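Peptidase, zinc-dependent (Methanocorpusculum labreanum, PDB 3LMC) is probably a zinc-dependent metallopeptidase of family M54, with one histidine-bound zinc ion and a separate iron ion held by four cysteines. Local coordinates at residues A[14-19]-A[33-38]; A[37-42]-A[91-96]; A[42-45]-A[50-53]. All coordinates share one frame; numbering follows the deposited sequence.

Contact 1: residues A[14-19]-A[33-38]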
loop_
_atom_site.group_PDB
_atom_site.type_symbol
_atom_site.label_atom_id
_atom_site.label_comp_id
_atom_site.label_asym_id
_atom_site.label_seq_id
_atom_site.Cartn_x
_atom_site.Cartn_y
_atom_site.Cartn_z
ATOM N N GLY A 14 -11.701 -10.445 -5.576
ATOM C CA GLY A 14 -12.718 -9.755 -6.352
ATOM C C GLY A 14 -12.605 -8.244 -6.177
ATOM O O GLY A 14 -13.111 -7.476 -7.001
ATOM N N LEU A 15 -11.945 -7.819 -5.098
ATOM C CA LEU A 15 -11.752 -6.398 -4.822
ATOM C C LEU A 15 -10.492 -5.874 -5.510
ATOM O O LEU A 15 -10.254 -4.659 -5.559
ATOM C CB LEU A 15 -11.682 -6.146 -3.312
ATOM C CG LEU A 15 -12.865 -6.662 -2.480
ATOM C CD1 LEU A 15 -12.591 -6.507 -0.991
ATOM C CD2 LEU A 15 -14.142 -5.953 -2.854
ATOM N N SER A 16 -9.688 -6.793 -6.042
ATOM C CA SER A 16 -8.389 -6.451 -6.651
ATOM C C SER A 16 -8.518 -5.429 -7.750
ATOM O O SER A 16 -7.878 -4.375 -7.723
ATOM C CB SER A 16 -7.722 -7.688 -7.261
ATOM O OG SER A 16 -6.983 -8.378 -6.280
ATOM N N ARG A 17 -9.326 -5.768 -8.744
ATOM C CA ARG A 17 -9.409 -4.954 -9.943
ATOM C C ARG A 17 -9.904 -3.531 -9.644
ATOM O O ARG A 17 -9.247 -2.562 -10.022
ATOM C CB ARG A 17 -10.273 -5.648 -10.989
ATOM C CG ARG A 17 -10.423 -4.885 -12.279
ATOM C CD ARG A 17 -11.347 -5.646 -13.207
ATOM N NE ARG A 17 -11.603 -4.929 -14.449
ATOM C CZ ARG A 17 -12.408 -5.377 -15.404
ATOM N NH1 ARG A 17 -13.026 -6.542 -15.251
ATOM N NH2 ARG A 17 -12.593 -4.664 -16.510
ATOM N N PRO A 18 -11.049 -3.397 -8.943
ATOM C CA PRO A 18 -11.537 -2.050 -8.611
ATOM C C PRO A 18 -10.501 -1.232 -7.847
ATOM O O PRO A 18 -10.296 -0.059 -8.152
ATOM C CB PRO A 18 -12.759 -2.316 -7.709
ATOM C CG PRO A 18 -13.160 -3.694 -8.001
ATOM C CD PRO A 18 -11.907 -4.447 -8.366
ATOM N N VAL A 19 -9.857 -1.837 -6.858
ATOM C CA VAL A 19 -8.820 -1.127 -6.116
ATOM C C VAL A 19 -7.688 -0.647 -7.036
ATOM O O VAL A 19 -7.255 0.510 -6.983
ATOM C CB VAL A 19 -8.241 -1.988 -4.990
ATOM C CG1 VAL A 19 -6.951 -1.343 -4.446
ATOM C CG2 VAL A 19 -9.284 -2.151 -3.888
ATOM N N ARG A 33 -1.539 -4.818 -11.697
ATOM C CA ARG A 33 -2.118 -5.646 -10.652
ATOM C C ARG A 33 -1.528 -7.053 -10.634
ATOM O O ARG A 33 -1.481 -7.729 -11.662
ATOM C CB ARG A 33 -3.628 -5.726 -10.862
ATOM C CG ARG A 33 -4.399 -6.357 -9.727
ATOM C CD ARG A 33 -5.883 -6.177 -9.958
ATOM N NE ARG A 33 -6.369 -7.006 -11.051
ATOM C CZ ARG A 33 -6.621 -6.563 -12.277
ATOM N NH1 ARG A 33 -6.428 -5.282 -12.590
ATOM N NH2 ARG A 33 -7.072 -7.411 -13.191
ATOM N N ILE A 34 -1.065 -7.482 -9.463
ATOM C CA ILE A 34 -0.649 -8.868 -9.242
ATOM C C ILE A 34 -1.521 -9.433 -8.127
ATOM O O ILE A 34 -1.412 -8.988 -6.987
ATOM C CB ILE A 34 0.831 -8.971 -8.778
ATOM C CG1 ILE A 34 1.780 -8.310 -9.770
ATOM C CG2 ILE A 34 1.229 -10.431 -8.568
ATOM C CD1 ILE A 34 3.172 -8.020 -9.167
ATOM N N ASP A 35 -2.391 -10.398 -8.428
ATOM C CA ASP A 35 -3.280 -10.899 -7.381
ATOM C C ASP A 35 -3.412 -12.414 -7.385
ATOM O O ASP A 35 -4.433 -12.959 -6.953
ATOM C CB ASP A 35 -4.657 -10.239 -7.454
ATOM C CG ASP A 35 -5.419 -10.596 -8.718
ATOM O OD1 ASP A 35 -4.941 -11.447 -9.499
ATOM O OD2 ASP A 35 -6.515 -10.021 -8.928
ATOM N N ASP A 36 -2.373 -13.090 -7.868
ATOM C CA ASP A 36 -2.387 -14.544 -7.944
ATOM C C ASP A 36 -1.274 -15.136 -7.096
ATOM O O ASP A 36 -0.436 -15.873 -7.605
ATOM C CB ASP A 36 -2.261 -15.025 -9.397
ATOM C CG ASP A 36 -0.949 -14.603 -10.055
ATOM O OD1 ASP A 36 -0.319 -13.635 -9.578
ATOM O OD2 ASP A 36 -0.555 -15.244 -11.056
ATOM N N GLY A 37 -1.252 -14.810 -5.808
ATOM C CA GLY A 37 -0.219 -15.338 -4.928
ATOM C C GLY A 37 -0.280 -14.714 -3.559
ATOM O O GLY A 37 -0.860 -13.647 -3.404
ATOM N N ILE A 38 0.292 -15.377 -2.560
ATOM C CA ILE A 38 0.392 -14.776 -1.235
ATOM C C ILE A 38 1.800 -14.227 -0.993
ATOM O O ILE A 38 2.758 -14.644 -1.648
ATOM C CB ILE A 38 0.037 -15.777 -0.115
ATOM C CG1 ILE A 38 1.064 -16.910 -0.060
ATOM C CG2 ILE A 38 -1.395 -16.296 -0.289
ATOM C CD1 ILE A 38 1.308 -17.439 1.345
#
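S16 and R17, in the N-terminal part of helix 16-27, meet the side chains of R33 of strand 31-34 and D35 two residues on. The aliphatic part of R33 lies against the helix backbone: its CD is 3.5 Å from S16 O and 3.6 Å from S16 CB. S16 also meets the aspartate, its CB 3.1 Å from D35 OD2. Beyond CD the R33 chain bends (chi3 71°), which lays the guanidinium beside R17, with R17 CA 3.6 Å above one face of the group and offset toward its rim. The R17 chain itself runs out fully extended from CG to NE and leads away, toward a salt bridge with E21 one helical turn on. The two guanidinium planes are only 20° apart, yet R17 NE and R33 NH2 stay 5.3 Å from each other. D35 OD2 lies in the plane of the R33 guanidinium, at its edge, as a long salt-bridge partner, 3.7 Å from R33 NE. The contact joins the helix of the beta-alpha-beta unit 3-7, 16-27, 31-34 to its second strand, and W7 of the first strand touches both S16 and D35. Polar grip here is slight: R33 NE is buried with no hydrogen-bond partner, and the long bridge to D35 probably offsets its charge only in part, so van der Waals contact carries most of the joint.

Contact 2: residues A[37-42]-A[91-96]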
loop_
_atom_site.group_PDB
_atom_site.type_symbol
_atom_site.label_atom_id
_atom_site.label_comp_id
_atom_site.label_asym_id
_atom_site.label_seq_id
_atom_site.Cartn_x
_atom_site.Cartn_y
_atom_site.Cartn_z
ATOM N N GLY A 37 -1.252 -14.810 -5.808
ATOM C CA GLY A 37 -0.219 -15.338 -4.928
ATOM C C GLY A 37 -0.280 -14.714 -3.559
ATOM O O GLY A 37 -0.860 -13.647 -3.404
ATOM N N ILE A 38 0.292 -15.377 -2.560
ATOM C CA ILE A 38 0.392 -14.776 -1.235
ATOM C C ILE A 38 1.800 -14.227 -0.993
ATOM O O ILE A 38 2.758 -14.644 -1.648
ATOM C CB ILE A 38 0.037 -15.777 -0.115
ATOM C CG1 ILE A 38 1.064 -16.910 -0.060
ATOM C CG2 ILE A 38 -1.395 -16.296 -0.289
ATOM C CD1 ILE A 38 1.308 -17.439 1.345
ATOM N N PHE A 39 1.924 -13.275 -0.070
ATOM C CA PHE A 39 3.246 -12.822 0.353
ATOM C C PHE A 39 3.432 -13.163 1.827
ATOM O O PHE A 39 3.006 -12.411 2.700
ATOM C CB PHE A 39 3.429 -11.315 0.117
ATOM C CG PHE A 39 4.866 -10.845 0.234
ATOM C CD1 PHE A 39 5.350 -10.318 1.419
ATOM C CD2 PHE A 39 5.726 -10.944 -0.839
ATOM C CE1 PHE A 39 6.682 -9.891 1.521
ATOM C CE2 PHE A 39 7.043 -10.534 -0.743
ATOM C CZ PHE A 39 7.520 -10.009 0.438
ATOM N N PRO A 40 4.059 -14.314 2.111
ATOM C CA PRO A 40 4.149 -14.711 3.516
ATOM C C PRO A 40 4.886 -13.633 4.283
ATOM O O PRO A 40 5.935 -13.166 3.838
ATOM C CB PRO A 40 4.951 -16.015 3.461
ATOM C CG PRO A 40 4.700 -16.543 2.064
ATOM C CD PRO A 40 4.671 -15.308 1.213
ATOM N N LEU A 41 4.319 -13.216 5.406
ATOM C CA LEU A 41 4.849 -12.102 6.161
ATOM C C LEU A 41 6.059 -12.496 7.028
ATOM O O LEU A 41 6.361 -13.668 7.208
ATOM C CB LEU A 41 3.714 -11.479 6.992
ATOM C CG LEU A 41 2.596 -10.890 6.111
ATOM C CD1 LEU A 41 1.412 -10.369 6.934
ATOM C CD2 LEU A 41 3.176 -9.782 5.231
ATOM N N GLU A 42 6.761 -11.505 7.550
ATOM C CA GLU A 42 7.902 -11.768 8.397
ATOM C C GLU A 42 7.771 -10.896 9.635
ATOM O O GLU A 42 6.951 -9.985 9.668
ATOM C CB GLU A 42 9.196 -11.450 7.642
ATOM C CG GLU A 42 10.409 -12.174 8.180
ATOM C CD GLU A 42 11.682 -11.707 7.532
ATOM O OE1 GLU A 42 11.652 -11.425 6.316
ATOM O OE2 GLU A 42 12.711 -11.615 8.232
ATOM N N ILE A 91 6.268 -0.758 -5.314
ATOM C CA ILE A 91 5.298 -1.795 -4.982
ATOM C C ILE A 91 4.457 -1.433 -3.767
ATOM O O ILE A 91 4.990 -1.017 -2.740
ATOM C CB ILE A 91 6.001 -3.125 -4.708
ATOM C CG1 ILE A 91 6.713 -3.598 -5.979
ATOM C CG2 ILE A 91 5.013 -4.167 -4.153
ATOM C CD1 ILE A 91 7.672 -4.762 -5.752
ATOM N N LEU A 92 3.143 -1.603 -3.895
ATOM C CA LEU A 92 2.235 -1.559 -2.752
ATOM C C LEU A 92 1.729 -2.978 -2.489
ATOM O O LEU A 92 1.027 -3.563 -3.323
ATOM C CB LEU A 92 1.044 -0.631 -3.033
ATOM C CG LEU A 92 -0.092 -0.650 -1.988
ATOM C CD1 LEU A 92 0.433 -0.299 -0.603
ATOM C CD2 LEU A 92 -1.281 0.267 -2.360
ATOM N N LEU A 93 2.084 -3.526 -1.330
ATOM C CA LEU A 93 1.611 -4.845 -0.904
ATOM C C LEU A 93 0.289 -4.685 -0.127
ATOM O O LEU A 93 0.189 -3.874 0.798
ATOM C CB LEU A 93 2.664 -5.502 -0.006
ATOM C CG LEU A 93 2.780 -7.020 0.199
ATOM C CD1 LEU A 93 3.083 -7.358 1.660
ATOM C CD2 LEU A 93 1.583 -7.781 -0.304
ATOM N N VAL A 94 -0.724 -5.447 -0.518
ATOM C CA VAL A 94 -1.998 -5.484 0.214
ATOM C C VAL A 94 -2.030 -6.821 0.929
ATOM O O VAL A 94 -2.101 -7.863 0.282
ATOM C CB VAL A 94 -3.190 -5.380 -0.739
ATOM C CG1 VAL A 94 -4.505 -5.573 0.013
ATOM C CG2 VAL A 94 -3.172 -4.036 -1.448
ATOM N N THR A 95 -1.945 -6.793 2.258
ATOM C CA THR A 95 -1.734 -8.008 3.044
ATOM C C THR A 95 -2.844 -8.216 4.076
ATOM O O THR A 95 -3.383 -7.248 4.613
ATOM C CB THR A 95 -0.394 -7.931 3.803
ATOM O OG1 THR A 95 -0.252 -9.081 4.658
ATOM C CG2 THR A 95 -0.363 -6.680 4.669
ATOM N N PRO A 96 -3.173 -9.475 4.391
ATOM C CA PRO A 96 -4.226 -9.669 5.406
ATOM C C PRO A 96 -3.730 -9.501 6.844
ATOM O O PRO A 96 -4.560 -9.459 7.762
ATOM C CB PRO A 96 -4.653 -11.125 5.184
ATOM C CG PRO A 96 -3.366 -11.788 4.681
ATOM C CD PRO A 96 -2.772 -10.746 3.754
HETATM O O HOH W 1 1.011 -10.442 2.702
#
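The loop that follows strand 31-34 passes beside the end of strand 90-94, a central parallel strand of the five-stranded mixed sheet, and joins it through two leucines, a phenylalanine and a threonine. F39 and L93 cross at about a right angle. The L93 methyls divide the work: CD1 lies 3.7 Å from F39 CD1, approaching the ring obliquely, while CD2 reaches the stem, 4.0 Å from F39 CB. F39 has CG anti to its own N (chi1 -167°), which leads the far end of the ring away from L93 and leaves CD1 as the ring atom nearest the methyl. L41 adds a looser touch, its CD2 4.3 Å from L93 CD1, and sets both of its methyls against the T95 hydroxyl, the nearer, CD1, 3.1 Å from T95 OG1. That oxygen has polar company as well. It donates to a water, 2.7 Å from T95 OG1, and the same water donates to the F39 carbonyl, 2.8 Å from F39 O, so a single water bridges loop and strand. T95 OG1 is also hydrogen-bonded to the backbone N of G97, just after the strand. Around these residues, L93 rests on F6 of strand 3-7 and on I119 of strand 117-120, its two neighbours in the sheet, and T95 also touches I119. Helix 53-66 touches both segments: V56 meets L41, L60 meets I91, and K59 bonds to the P40 carbonyl.

Contact 3: residues A[42-45]-A[50-53]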
loop_
_atom_site.group_PDB
_atom_site.type_symbol
_atom_site.label_atom_id
_atom_site.label_comp_id
_atom_site.label_asym_id
_atom_site.label_seq_id
_atom_site.Cartn_x
_atom_site.Cartn_y
_atom_site.Cartn_z
ATOM N N GLU A 42 6.761 -11.505 7.550
ATOM C CA GLU A 42 7.902 -11.768 8.397
ATOM C C GLU A 42 7.771 -10.896 9.635
ATOM O O GLU A 42 6.951 -9.985 9.668
ATOM C CB GLU A 42 9.196 -11.450 7.642
ATOM C CG GLU A 42 10.409 -12.174 8.180
ATOM C CD GLU A 42 11.682 -11.707 7.532
ATOM O OE1 GLU A 42 11.652 -11.425 6.316
ATOM O OE2 GLU A 42 12.711 -11.615 8.232
ATOM N N GLY A 43 8.564 -11.179 10.658
ATOM C CA GLY A 43 8.605 -10.317 11.818
ATOM C C GLY A 43 7.350 -10.398 12.652
ATOM O O GLY A 43 6.877 -9.394 13.177
ATOM N N PHE A 44 6.800 -11.597 12.780
ATOM C CA PHE A 44 5.618 -11.782 13.609
ATOM C C PHE A 44 5.994 -11.616 15.081
ATOM O O PHE A 44 7.088 -11.998 15.501
ATOM C CB PHE A 44 5.013 -13.160 13.355
ATOM C CG PHE A 44 3.862 -13.497 14.256
ATOM C CD1 PHE A 44 2.591 -13.017 13.989
ATOM C CD2 PHE A 44 4.050 -14.312 15.362
ATOM C CE1 PHE A 44 1.532 -13.335 14.811
ATOM C CE2 PHE A 44 2.989 -14.636 16.189
ATOM C CZ PHE A 44 1.731 -14.149 15.912
ATOM N N ASP A 45 5.090 -11.028 15.855
ATOM C CA ASP A 45 5.302 -10.841 17.281
ATOM C C ASP A 45 4.173 -11.558 18.027
ATOM O O ASP A 45 3.022 -11.138 17.968
ATOM C CB ASP A 45 5.343 -9.345 17.624
ATOM C CG ASP A 45 5.804 -9.078 19.057
ATOM O OD1 ASP A 45 6.346 -7.989 19.320
ATOM O OD2 ASP A 45 5.629 -9.954 19.924
ATOM N N GLN A 50 0.841 -9.513 16.019
ATOM C CA GLN A 50 0.888 -8.587 14.896
ATOM C C GLN A 50 2.214 -8.756 14.176
ATOM O O GLN A 50 3.164 -9.329 14.734
ATOM C CB GLN A 50 0.832 -7.147 15.400
ATOM C CG GLN A 50 -0.348 -6.792 16.276
ATOM C CD GLN A 50 -0.289 -5.334 16.666
ATOM O OE1 GLN A 50 0.603 -4.929 17.402
ATOM N NE2 GLN A 50 -1.218 -4.531 16.150
ATOM N N TYR A 51 2.300 -8.215 12.962
ATOM C CA TYR A 51 3.543 -8.288 12.191
ATOM C C TYR A 51 4.275 -6.949 12.080
ATOM O O TYR A 51 3.656 -5.920 11.819
ATOM C CB TYR A 51 3.274 -8.848 10.796
ATOM C CG TYR A 51 2.666 -10.232 10.789
ATOM C CD1 TYR A 51 1.306 -10.408 10.998
ATOM C CD2 TYR A 51 3.449 -11.363 10.573
ATOM C CE1 TYR A 51 0.740 -11.659 10.980
ATOM C CE2 TYR A 51 2.883 -12.635 10.543
ATOM C CZ TYR A 51 1.534 -12.771 10.751
ATOM O OH TYR A 51 0.943 -14.019 10.737
ATOM N N ASP A 52 5.595 -6.982 12.276
ATOM C CA ASP A 52 6.467 -5.813 12.127
ATOM C C ASP A 52 6.529 -5.379 10.666
ATOM O O ASP A 52 7.193 -6.020 9.856
ATOM C CB ASP A 52 7.879 -6.184 12.602
ATOM C CG ASP A 52 8.831 -4.979 12.680
ATOM O OD1 ASP A 52 8.514 -3.877 12.164
ATOM O OD2 ASP A 52 9.917 -5.150 13.278
ATOM N N ALA A 53 5.860 -4.292 10.316
ATOM C CA ALA A 53 5.771 -3.910 8.906
ATOM C C ALA A 53 7.112 -3.478 8.320
ATOM O O ALA A 53 7.318 -3.541 7.099
ATOM C CB ALA A 53 4.732 -2.833 8.709
#
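F44 and Y51 face each other across a beta hairpin, strands 44-45 and 50-52, as an antiparallel non-hydrogen-bonded pair. This is the tight part of the contact. F44 CD1 sits 3.4 Å above one face of the Y51 ring, offset toward the rim and nearest CZ, while F44 CB lies 3.6 Å from Y51 CE2. The rings cross obliquely, their planes at 59°. F44 reaches over with CG anti to its backbone N (chi1 175°). Backbone bonds flank the pair: D52 N to G43 O is nearly straight at 174°, and D45 N bonds to Q50 O at 2.8 Å. G43 has positive phi and puts its carbonyl O 3.4 Å from D52 CB. Nearer the turn the return bond, Q50 N to D45 O, is weak at 3.3 Å. On the loose side the exposed E42 points away from the partner strand, and D45 and D52 lead their carboxylates away from it as well. The Q50 amide bonds outside the hairpin strands, to R48, D98 and the D105 carbonyl; the D52 carboxylate N-caps helix 53-66 through V54 N. At the open end of the hairpin, E42 O lies in the plane of the Y51 ring, at its edge, 3.9 Å from Y51 CD2.

Overall arrangement
The three contacts follow one run of chain as it leaves strand 31-34. Contacts 1 and 2 share G37 and I38, have centres about 11 Å apart and reach the same five-stranded sheet, one through its outermost strand 31-34 and the other through strand 90-94. Contacts 2 and 3 share E42, the last residue of 37-42 and the first of 42-45; their centres are about 12 Å apart, and L41 CB packs 3.6 Å from Y51 CD2, coupling loop to hairpin. Contacts 1 and 3, about 23 Å apart between centres, do not touch. All three lie away from the zinc site of H149, H153 and H159 and from the iron bound by C160, C165, C184 and C187.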